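Local coordinates for protein enolase from the environmental genome shotgun sequencing of the Sargasso Sea (PDB 2QGY) that is of unknown function but belongs to the enolase superfamily and probably catalyses a magnesium-dependent reaction on a carboxylate substrate, at residues 78-90 and 105-117. Residues are numbered along the deposited sequence; the frame is centred on the assembly and turned at random.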
# COMPACT_ATOMS: atom_id res chain seq x y z
N PRO A 78 -1.11 0.05 28.80
CA PRO A 78 -0.81 0.93 29.95
C PRO A 78 0.55 1.62 29.86
O PRO A 78 0.71 2.75 30.32
CB PRO A 78 -0.83 -0.04 31.15
CG PRO A 78 -0.55 -1.40 30.56
CD PRO A 78 -1.17 -1.38 29.18
N ASN A 79 1.53 0.93 29.29
CA ASN A 79 2.89 1.43 29.24
C ASN A 79 3.31 1.83 27.82
O ASN A 79 4.43 1.59 27.41
CB ASN A 79 3.85 0.40 29.84
CG ASN A 79 3.44 -1.05 29.54
OD1 ASN A 79 2.95 -1.36 28.43
ND2 ASN A 79 3.63 -1.94 30.52
N LEU A 80 2.38 2.43 27.09
CA LEU A 80 2.62 2.83 25.69
C LEU A 80 3.77 3.83 25.52
O LEU A 80 3.93 4.77 26.31
CB LEU A 80 1.33 3.40 25.09
CG LEU A 80 1.29 3.68 23.58
CD1 LEU A 80 1.40 2.38 22.76
CD2 LEU A 80 -0.01 4.42 23.23
N SER A 81 4.57 3.61 24.48
CA SER A 81 5.60 4.53 24.05
C SER A 81 5.65 4.53 22.52
O SER A 81 4.99 3.71 21.89
CB SER A 81 6.95 4.10 24.61
OG SER A 81 7.40 2.89 24.01
N ILE A 82 6.42 5.46 21.96
CA ILE A 82 6.65 5.49 20.50
C ILE A 82 7.17 4.12 20.06
O ILE A 82 6.64 3.52 19.12
CB ILE A 82 7.65 6.58 20.09
CG1 ILE A 82 7.06 7.96 20.39
CG2 ILE A 82 7.98 6.51 18.57
CD1 ILE A 82 8.16 9.01 20.57
N LYS A 83 8.17 3.62 20.79
CA LYS A 83 8.75 2.30 20.51
C LYS A 83 7.75 1.15 20.62
O LYS A 83 7.69 0.32 19.72
CB LYS A 83 9.96 2.02 21.40
CG LYS A 83 10.66 0.69 21.10
CD LYS A 83 12.09 0.67 21.60
CE LYS A 83 12.64 -0.76 21.68
NZ LYS A 83 13.95 -0.81 22.40
N SER A 84 6.97 1.09 21.70
CA SER A 84 6.05 -0.03 21.82
C SER A 84 4.92 0.10 20.78
O SER A 84 4.41 -0.91 20.28
CB SER A 84 5.51 -0.24 23.26
OG SER A 84 4.70 0.82 23.67
N PHE A 85 4.55 1.33 20.46
CA PHE A 85 3.61 1.57 19.36
C PHE A 85 4.18 0.98 18.05
O PHE A 85 3.52 0.20 17.37
CB PHE A 85 3.33 3.07 19.16
CG PHE A 85 2.58 3.37 17.88
CD1 PHE A 85 1.24 3.00 17.75
CD2 PHE A 85 3.21 3.98 16.81
CE1 PHE A 85 0.53 3.24 16.56
CE2 PHE A 85 2.49 4.23 15.62
CZ PHE A 85 1.16 3.86 15.51
N TYR A 86 5.41 1.35 17.75
CA TYR A 86 6.07 0.93 16.49
C TYR A 86 6.11 -0.59 16.41
O TYR A 86 5.73 -1.20 15.39
CB TYR A 86 7.49 1.47 16.44
CG TYR A 86 8.25 1.13 15.17
CD1 TYR A 86 8.25 2.00 14.07
CD2 TYR A 86 8.98 -0.07 15.06
CE1 TYR A 86 8.94 1.69 12.91
CE2 TYR A 86 9.70 -0.37 13.86
CZ TYR A 86 9.67 0.53 12.82
OH TYR A 86 10.36 0.27 11.64
N ASN A 87 6.53 -1.21 17.51
CA ASN A 87 6.56 -2.67 17.61
C ASN A 87 5.21 -3.34 17.45
O ASN A 87 5.09 -4.40 16.80
CB ASN A 87 7.26 -3.11 18.92
CG ASN A 87 8.73 -2.78 18.92
OD1 ASN A 87 9.34 -2.60 17.86
ND2 ASN A 87 9.33 -2.72 20.12
N LYS A 88 4.17 -2.73 18.02
CA LYS A 88 2.83 -3.26 17.91
C LYS A 88 2.33 -3.18 16.47
O LYS A 88 1.72 -4.12 15.96
CB LYS A 88 1.89 -2.47 18.81
CG LYS A 88 0.40 -2.80 18.66
CD LYS A 88 0.05 -4.13 19.31
CE LYS A 88 -1.46 -4.32 19.32
NZ LYS A 88 -1.88 -5.38 20.30
N ILE A 89 2.56 -2.04 15.83
CA ILE A 89 2.25 -1.89 14.40
C ILE A 89 2.93 -2.98 13.56
O ILE A 89 2.29 -3.62 12.73
CB ILE A 89 2.63 -0.46 13.84
CG1 ILE A 89 1.68 0.60 14.41
CG2 ILE A 89 2.58 -0.42 12.27
CD1 ILE A 89 0.17 0.29 14.21
N SER A 90 4.23 -3.18 13.78
CA SER A 90 4.97 -4.21 13.08
C SER A 90 4.30 -5.57 13.25
O SER A 90 4.12 -6.30 12.27
CB SER A 90 6.42 -4.27 13.54
OG SER A 90 7.07 -3.02 13.36
N THR A 105 -0.59 5.16 10.16
CA THR A 105 0.37 4.94 11.25
C THR A 105 1.24 6.17 11.38
O THR A 105 1.63 6.50 12.47
CB THR A 105 1.26 3.71 11.07
OG1 THR A 105 2.10 3.85 9.91
CG2 THR A 105 0.38 2.46 10.90
N SER A 106 1.55 6.84 10.27
CA SER A 106 2.30 8.13 10.37
C SER A 106 1.59 9.12 11.29
O SER A 106 2.23 9.79 12.13
CB SER A 106 2.45 8.82 9.00
OG SER A 106 3.27 8.00 8.21
N ALA A 107 0.29 9.29 11.08
CA ALA A 107 -0.44 10.32 11.81
C ALA A 107 -0.35 10.00 13.32
O ALA A 107 -0.10 10.89 14.11
CB ALA A 107 -1.88 10.40 11.35
N ILE A 108 -0.53 8.73 13.68
CA ILE A 108 -0.54 8.35 15.09
C ILE A 108 0.88 8.50 15.63
O ILE A 108 1.08 9.12 16.68
CB ILE A 108 -1.04 6.92 15.32
CG1 ILE A 108 -2.51 6.78 14.93
CG2 ILE A 108 -0.84 6.52 16.81
CD1 ILE A 108 -2.98 5.28 14.80
N GLU A 109 1.89 8.01 14.89
CA GLU A 109 3.25 8.10 15.44
C GLU A 109 3.67 9.54 15.63
O GLU A 109 4.33 9.87 16.63
CB GLU A 109 4.28 7.34 14.61
CG GLU A 109 5.56 7.04 15.41
CD GLU A 109 6.70 6.58 14.53
OE1 GLU A 109 6.64 5.45 13.97
OE2 GLU A 109 7.66 7.35 14.43
N ILE A 110 3.32 10.40 14.70
CA ILE A 110 3.68 11.81 14.78
C ILE A 110 3.03 12.42 16.03
O ILE A 110 3.67 13.19 16.75
CB ILE A 110 3.24 12.58 13.50
CG1 ILE A 110 4.19 12.20 12.33
CG2 ILE A 110 3.29 14.13 13.73
CD1 ILE A 110 3.69 12.64 10.96
N ALA A 111 1.78 12.07 16.29
CA ALA A 111 1.11 12.57 17.53
C ALA A 111 1.80 12.09 18.83
O ALA A 111 1.85 12.84 19.82
CB ALA A 111 -0.35 12.20 17.56
N LEU A 112 2.27 10.85 18.82
CA LEU A 112 2.99 10.31 19.98
C LEU A 112 4.33 11.03 20.19
O LEU A 112 4.77 11.25 21.34
CB LEU A 112 3.16 8.79 19.87
CG LEU A 112 1.90 7.90 19.82
CD1 LEU A 112 2.24 6.45 19.79
CD2 LEU A 112 0.86 8.18 20.96
N TRP A 113 4.98 11.43 19.09
CA TRP A 113 6.19 12.24 19.18
C TRP A 113 5.91 13.61 19.77
O TRP A 113 6.73 14.12 20.55
CB TRP A 113 6.87 12.42 17.81
CG TRP A 113 7.73 11.24 17.41
CD1 TRP A 113 7.41 10.28 16.50
CD2 TRP A 113 9.04 10.90 17.91
NE1 TRP A 113 8.44 9.36 16.38
CE2 TRP A 113 9.45 9.72 17.24
CE3 TRP A 113 9.90 11.48 18.85
CZ2 TRP A 113 10.67 9.10 17.49
CZ3 TRP A 113 11.13 10.86 19.10
CH2 TRP A 113 11.50 9.69 18.42
N ASP A 114 4.79 14.21 19.39
CA ASP A 114 4.39 15.53 19.90
C ASP A 114 4.22 15.39 21.42
O ASP A 114 4.74 16.20 22.22
CB ASP A 114 3.06 15.93 19.23
CG ASP A 114 2.67 17.40 19.50
OD1 ASP A 114 3.56 18.24 19.77
OD2 ASP A 114 1.47 17.74 19.41
N ILE A 115 3.47 14.36 21.80
CA ILE A 115 3.20 14.05 23.24
C ILE A 115 4.53 13.86 23.97
O ILE A 115 4.78 14.49 25.01
CB ILE A 115 2.29 12.82 23.39
CG1 ILE A 115 0.87 13.21 22.97
CG2 ILE A 115 2.32 12.24 24.87
CD1 ILE A 115 -0.06 12.04 22.61
N SER A 116 5.39 13.02 23.41
CA SER A 116 6.73 12.76 23.99
C SER A 116 7.55 14.03 24.18
O SER A 116 8.20 14.21 25.23
CB SER A 116 7.48 11.71 23.17
OG SER A 116 6.78 10.49 23.29
N GLY A 117 7.49 14.91 23.20
CA GLY A 117 8.12 16.23 23.30
C GLY A 117 7.55 17.05 24.45
O GLY A 117 8.30 17.73 25.19
O HOH W 1 7.52 7.67 23.65
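Ile82 and Phe85 are the two knobs that helix 82-90 sets into helix 105-117, which runs antiparallel at 10.3 Å between axes. Ile82 sits among Glu109, Leu112, Trp113 and Ser116. Its CD1 lies over one face of the Trp113 six-membered ring, 3.5 Å from the centroid, a CH-pi contact. Ile82 CG2, anti to the backbone N, lies by the NE1-CE2 edge of the indole, 3.6 Å from Trp113 NE1. Trp113 NE1 donates in the ring plane to Glu109 OE2 at 2.9 Å, and Ile283 N of helix 282-294 is a second donor to that oxygen. One water accepts from Ile82 N and donates to Ser116 OG, so it bridges the first turn of helix 82-90 to the partner helix.

Phe85 fills the next hole, between Thr105, Ile108, Glu109 and Leu112. With CG anti to the backbone N (chi1 169°), the ring reaches across so that Phe85 CE1 meets Ile108 CG2 at 3.6 Å. Leu112 CD1 packs on Phe85 CB at 3.6 Å.

Both helices belong to the N-terminal capping domain of the enolase fold. Helix 60-74 covers Ile89, Thr105 and Ile108. Helix 124-128 packs on Trp113, and helix 282-294 of the barrel domain touches Ile82, Tyr86 and Trp113.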